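Local coordinates for putative calcium binding protein (Streptomyces coelicolor, PDB 3AKB) that binds calcium ions through EF-hand loops and probably takes part in calcium-mediated regulation in its bacterial host, at residues Ala123-Gly128 with Asp132-Ala137; Val115-Thr120 with Ala140-Gly145. The protein carries 2 engineered substitutions. All blocks are in the same frame, centred on the assembly; numbering follows the deposited sequence.

Contact 1 of 2, residues Ala123-Gly128 with Asp132-Ala137. With CA (calcium ion), chain G; CA (calcium ion), chain J.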
loop_
_atom_site.group_PDB
_atom_site.type_symbol
_atom_site.label_atom_id
_atom_site.label_comp_id
_atom_site.label_asym_id
_atom_site.label_seq_id
_atom_site.Cartn_x
_atom_site.Cartn_y
_atom_site.Cartn_z
ATOM N N ALA A 123 -2.984 10.609 0.712
ATOM C CA ALA A 123 -3.152 9.166 0.531
ATOM C C ALA A 123 -2.470 8.381 1.642
ATOM O O ALA A 123 -3.066 7.477 2.233
ATOM C CB ALA A 123 -2.632 8.700 -0.851
ATOM N N LEU A 124 -1.219 8.737 1.929
ATOM C CA LEU A 124 -0.471 8.068 2.985
ATOM C C LEU A 124 -1.158 8.187 4.346
ATOM O O LEU A 124 -1.163 7.206 5.101
ATOM C CB LEU A 124 0.950 8.617 3.033
ATOM C CG LEU A 124 1.740 8.267 1.762
ATOM C CD1 LEU A 124 3.147 8.847 1.892
ATOM C CD2 LEU A 124 1.778 6.769 1.464
ATOM N N THR A 125 -1.738 9.350 4.656
ATOM C CA THR A 125 -2.459 9.479 5.931
ATOM C C THR A 125 -3.710 8.604 5.955
ATOM O O THR A 125 -4.064 8.034 6.993
ATOM C CB THR A 125 -2.799 10.915 6.329
ATOM O OG1 THR A 125 -3.743 11.478 5.407
ATOM C CG2 THR A 125 -1.541 11.750 6.405
ATOM N N ALA A 126 -4.376 8.478 4.810
ATOM C CA ALA A 126 -5.528 7.564 4.743
ATOM C C ALA A 126 -5.107 6.133 5.070
ATOM O O ALA A 126 -5.893 5.370 5.646
ATOM C CB ALA A 126 -6.223 7.625 3.401
ATOM N N PHE A 127 -3.858 5.800 4.761
ATOM C CA PHE A 127 -3.279 4.466 5.043
ATOM C C PHE A 127 -2.587 4.411 6.402
ATOM O O PHE A 127 -1.781 3.491 6.658
ATOM C CB PHE A 127 -2.283 4.023 3.943
ATOM C CG PHE A 127 -2.880 3.985 2.565
ATOM C CD1 PHE A 127 -4.215 3.617 2.390
ATOM C CD2 PHE A 127 -2.126 4.322 1.452
ATOM C CE1 PHE A 127 -4.786 3.593 1.103
ATOM C CE2 PHE A 127 -2.682 4.308 0.180
ATOM C CZ PHE A 127 -4.017 3.939 0.012
ATOM N N GLY A 128 -2.865 5.386 7.263
ATOM C CA GLY A 128 -2.400 5.298 8.645
ATOM C C GLY A 128 -1.084 5.976 8.984
ATOM O O GLY A 128 -0.637 5.919 10.129
ATOM N N ASP A 132 2.839 14.363 9.693
ATOM C CA ASP A 132 4.200 14.901 9.494
ATOM C C ASP A 132 5.046 13.909 8.717
ATOM O O ASP A 132 5.753 14.279 7.768
ATOM C CB ASP A 132 4.861 15.255 10.844
ATOM C CG ASP A 132 6.208 15.941 10.682
ATOM O OD1 ASP A 132 6.312 16.952 9.969
ATOM O OD2 ASP A 132 7.200 15.449 11.264
ATOM N N LEU A 133 4.971 12.644 9.110
ATOM C CA LEU A 133 5.734 11.624 8.408
ATOM C C LEU A 133 5.274 11.492 6.955
ATOM O O LEU A 133 6.094 11.256 6.044
ATOM C CB LEU A 133 5.572 10.265 9.094
ATOM C CG LEU A 133 6.781 9.366 8.892
ATOM C CD1 LEU A 133 7.982 9.904 9.714
ATOM C CD2 LEU A 133 6.461 7.918 9.255
ATOM N N ALA A 134 3.965 11.599 6.741
ATOM C CA ALA A 134 3.404 11.463 5.402
ATOM C C ALA A 134 3.895 12.558 4.481
ATOM O O ALA A 134 4.112 12.313 3.300
ATOM C CB ALA A 134 1.887 11.459 5.486
ATOM N N ARG A 135 4.058 13.773 4.998
ATOM C CA ARG A 135 4.632 14.855 4.191
ATOM C C ARG A 135 6.065 14.526 3.779
ATOM O O ARG A 135 6.463 14.732 2.630
ATOM C CB ARG A 135 4.601 16.172 4.962
ATOM C CG ARG A 135 3.213 16.757 5.159
ATOM C CD ARG A 135 3.255 18.183 5.733
ATOM N NE ARG A 135 3.783 18.256 7.093
ATOM C CZ ARG A 135 3.036 18.337 8.196
ATOM N NH1 ARG A 135 1.711 18.376 8.114
ATOM N NH2 ARG A 135 3.623 18.405 9.390
ATOM N N GLN A 136 6.843 14.018 4.730
ATOM C CA GLN A 136 8.227 13.627 4.474
ATOM C C GLN A 136 8.304 12.518 3.437
ATOM O O GLN A 136 9.097 12.600 2.491
ATOM C CB GLN A 136 8.917 13.174 5.767
ATOM C CG GLN A 136 9.016 14.231 6.859
ATOM C CD GLN A 136 9.762 13.733 8.101
ATOM O OE1 GLN A 136 10.776 13.032 7.998
ATOM N NE2 GLN A 136 9.255 14.087 9.278
ATOM N N ALA A 137 7.474 11.487 3.584
ATOM C CA ALA A 137 7.523 10.362 2.642
ATOM C C ALA A 137 7.034 10.787 1.254
ATOM O O ALA A 137 7.611 10.379 0.250
ATOM C CB ALA A 137 6.709 9.161 3.160
HETATM CA CA CA G . 8.639 16.928 11.052
HETATM CA CA CA J . -4.054 14.111 5.551
HETATM O O HOH W 1 9.064 16.884 8.963
HETATM O O HOH W 2 -6.833 14.352 5.818
#
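L124 and T125 reach A134 and A137 through different first torsions. In L124, CG lies anti to the carbonyl carbon (chi1 -66°) with the chain extended beyond it, which carries CD1 along the neighbouring helix. In T125 the +66° torsion puts OG1 between the backbone N and the carbonyl carbon, leaving CG2 beside N and turned to the partner helix. Both residues rest on the methyl of A134: L124 CB lies 3.9 Å from A134 CB, and T125 CG2 comes to 3.6 Å of A134 CB. One turn further on, L124 CD1 touches A137 CB at 3.8 Å. The small alanines let the backbones draw close, with L124 CA only 5.7 Å from A134 CA, and the side chains meet through carbon atoms.

Polar groups work at its borders. T125 OG1 turns off the interface to a calcium ion 2.7 Å away and is also hydrogen-bonded to R122 O, so one threonine divides its methyl and hydroxyl between packing and metal. On the far side of helix 131-141, D132 binds a second calcium with both carboxylate oxygens, OD1 at 2.6 Å. R135 NH2 forms a salt bridge to D132 OD1 on its anti side (3.1 Å), while R135 NH1 is hydrogen-bonded to E131 OE2; the guanidinium probably offsets the charge of both acids and helps steady the D132 carboxylate.

F127 packs on A29 and M33 of helix 23-37. G128, with positive phi, is the C-prime residue of a Schellman motif that ends helix 117-126 and starts the short linker. Two helices joined this closely, one leaving an EF-hand loop and the other entering the next, are characteristic of the paired EF-hand domain.

Contact 2 of 2, residues Val115-Thr120 with Ala140-Gly145. With CA (calcium ion), chain I; CA (calcium ion), chain B.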
loop_
_atom_site.group_PDB
_atom_site.type_symbol
_atom_site.label_atom_id
_atom_site.label_comp_id
_atom_site.label_asym_id
_atom_site.label_seq_id
_atom_site.Cartn_x
_atom_site.Cartn_y
_atom_site.Cartn_z
ATOM N N VAL A 115 -0.568 13.460 -10.046
ATOM C CA VAL A 115 -0.913 13.571 -8.634
ATOM C C VAL A 115 0.161 14.438 -7.959
ATOM O O VAL A 115 1.357 14.224 -8.169
ATOM C CB VAL A 115 -0.953 12.176 -7.965
ATOM C CG1 VAL A 115 -1.161 12.288 -6.468
ATOM C CG2 VAL A 115 -2.039 11.347 -8.597
ATOM N N THR A 116 -0.276 15.404 -7.166
ATOM C CA THR A 116 0.682 16.256 -6.446
ATOM C C THR A 116 1.333 15.544 -5.255
ATOM O O THR A 116 0.791 14.591 -4.695
ATOM C CB THR A 116 0.017 17.544 -5.932
ATOM O OG1 THR A 116 -0.952 17.202 -4.940
ATOM C CG2 THR A 116 -0.689 18.305 -7.066
ATOM N N VAL A 117 2.486 16.060 -4.835
ATOM C CA VAL A 117 3.082 15.643 -3.564
ATOM C C VAL A 117 2.088 15.809 -2.373
ATOM O O VAL A 117 1.965 14.916 -1.512
ATOM C CB VAL A 117 4.402 16.435 -3.318
ATOM C CG1 VAL A 117 4.897 16.241 -1.878
ATOM C CG2 VAL A 117 5.470 15.967 -4.282
ATOM N N ALA A 118 1.381 16.928 -2.317
ATOM C CA ALA A 118 0.438 17.180 -1.215
ATOM C C ALA A 118 -0.663 16.105 -1.170
ATOM O O ALA A 118 -1.070 15.641 -0.113
ATOM C CB ALA A 118 -0.169 18.580 -1.334
ATOM N N ASP A 119 -1.147 15.705 -2.347
ATOM C CA ASP A 119 -2.205 14.692 -2.394
ATOM C C ASP A 119 -1.667 13.279 -2.145
ATOM O O ASP A 119 -2.375 12.422 -1.621
ATOM C CB ASP A 119 -2.988 14.815 -3.704
ATOM C CG ASP A 119 -3.879 16.065 -3.720
ATOM O OD1 ASP A 119 -4.258 16.530 -2.607
ATOM O OD2 ASP A 119 -4.207 16.613 -4.809
ATOM N N THR A 120 -0.403 13.051 -2.509
ATOM C CA THR A 120 0.281 11.834 -2.119
ATOM C C THR A 120 0.351 11.716 -0.591
ATOM O O THR A 120 0.103 10.632 -0.044
ATOM C CB THR A 120 1.669 11.782 -2.742
ATOM O OG1 THR A 120 1.499 11.792 -4.163
ATOM C CG2 THR A 120 2.414 10.491 -2.329
ATOM N N ALA A 140 9.771 12.521 -0.621
ATOM C CA ALA A 140 10.829 11.593 -1.023
ATOM C C ALA A 140 10.437 10.776 -2.235
ATOM O O ALA A 140 11.297 10.319 -2.992
ATOM C CB ALA A 140 11.216 10.672 0.149
ATOM N N LEU A 141 9.132 10.586 -2.427
ATOM C CA LEU A 141 8.641 9.874 -3.606
ATOM C C LEU A 141 8.814 10.646 -4.918
ATOM O O LEU A 141 8.798 10.041 -5.997
ATOM C CB LEU A 141 7.169 9.497 -3.405
ATOM C CG LEU A 141 6.950 8.349 -2.411
ATOM C CD1 LEU A 141 5.480 8.194 -2.130
ATOM C CD2 LEU A 141 7.541 7.069 -2.961
ATOM N N ASP A 142 8.932 11.970 -4.827
ATOM C CA ASP A 142 9.111 12.822 -6.010
ATOM C C ASP A 142 10.586 12.849 -6.384
ATOM O O ASP A 142 11.287 13.817 -6.115
ATOM C CB ASP A 142 8.605 14.234 -5.722
ATOM C CG ASP A 142 8.676 15.144 -6.933
ATOM O OD1 ASP A 142 8.747 14.630 -8.053
ATOM O OD2 ASP A 142 8.693 16.381 -6.750
ATOM N N THR A 143 11.047 11.766 -6.991
ATOM C CA THR A 143 12.488 11.586 -7.213
ATOM C C THR A 143 13.060 12.467 -8.312
ATOM O O THR A 143 14.280 12.647 -8.381
ATOM C CB THR A 143 12.845 10.129 -7.498
ATOM O OG1 THR A 143 12.039 9.658 -8.578
ATOM C CG2 THR A 143 12.618 9.290 -6.242
ATOM N N ASP A 144 12.200 13.050 -9.143
ATOM C CA ASP A 144 12.676 13.953 -10.197
ATOM C C ASP A 144 12.350 15.413 -9.909
ATOM O O ASP A 144 12.712 16.308 -10.671
ATOM C CB ASP A 144 12.217 13.506 -11.607
ATOM C CG ASP A 144 10.696 13.513 -11.788
ATOM O OD1 ASP A 144 9.952 13.846 -10.838
ATOM O OD2 ASP A 144 10.234 13.191 -12.903
ATOM N N GLY A 145 11.661 15.650 -8.801
ATOM C CA GLY A 145 11.481 17.011 -8.291
ATOM C C GLY A 145 10.518 17.933 -9.039
ATOM O O GLY A 145 10.594 19.153 -8.890
HETATM CA CA CA I . 7.929 13.272 -9.856
HETATM CA CA CA B . 8.384 13.540 -13.363
HETATM O O HOH W 3 5.862 13.033 -13.460
HETATM O O HOH W 4 7.253 12.673 -11.929
#
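V117 and T120, on the first turn of helix 117-126, meet D142 and L141 where two calcium-binding EF-hand loops lie back to back. V115, just before that helix, is joined by backbone hydrogen bonding to V149 of the other loop, as V117 is to G147, the short pairing that couples the two hands of an EF-hand pair; the V115 side chain packs on L104 and A107 of helix 89-107. T116 is the N-cap: its OG1 accepts from D119 N (3.0 Å, N-H...O angle 153°).

V117 holds CG1 anti to its backbone N (chi1 168°), which brings CG2 round to the partner segment. V117 CG2 sits 3.9 Å from D142 CB, and the two side chains cross at about a right angle. The methyl thus rests on the aliphatic root of the aspartate, while OD1 goes to the metal. D119 OD1 is salt-bridged to R122 NH1.

T120 offers CG2, which meets L141 CD1 at 3.8 Å; V149 and A138 border the same patch. Its hydroxyl turns back into its own helix, OG1 donating to T116 O (2.9 Å) from above the carbonyl plane, so that this oxygen takes both T120 N and T120 OG1. With an alanine here, the L141 methyl would probably face a gap, and T116 O would lose the hydroxyl and keep only the amide of its two donors.

Across the contact, D142 begins the calcium loop. D142 OD2 accepts from G147 N, tying the carboxylate to the loop, while D142 OD1 lies 2.4 Å from one calcium. D144, D146, K148 O, E153 and a water, which also reaches a second calcium, fill the rest of that site; D144 OD1 binds the first ion at 2.3 Å as its OD2 turns to the second.

Both contacts join helix 117-126 to helix 131-141, and both are partly buried, with one buried residue each: A134 in contact 1, T120 in contact 2. Their centres are about 12 Å apart; that of contact 1 lies about 11 Å from the centre of the chain and that of contact 2 farther out, at about 16 Å. At the linker end, contact 1 packs aliphatic side chains and the calcium ions beside it are bound by helix side chains. At the loop end, contact 2 mixes methyl packing with the root of a calcium ligand and lies beside the canonical EF-hand site. The two thus fasten the hands at opposite ends of the same helices.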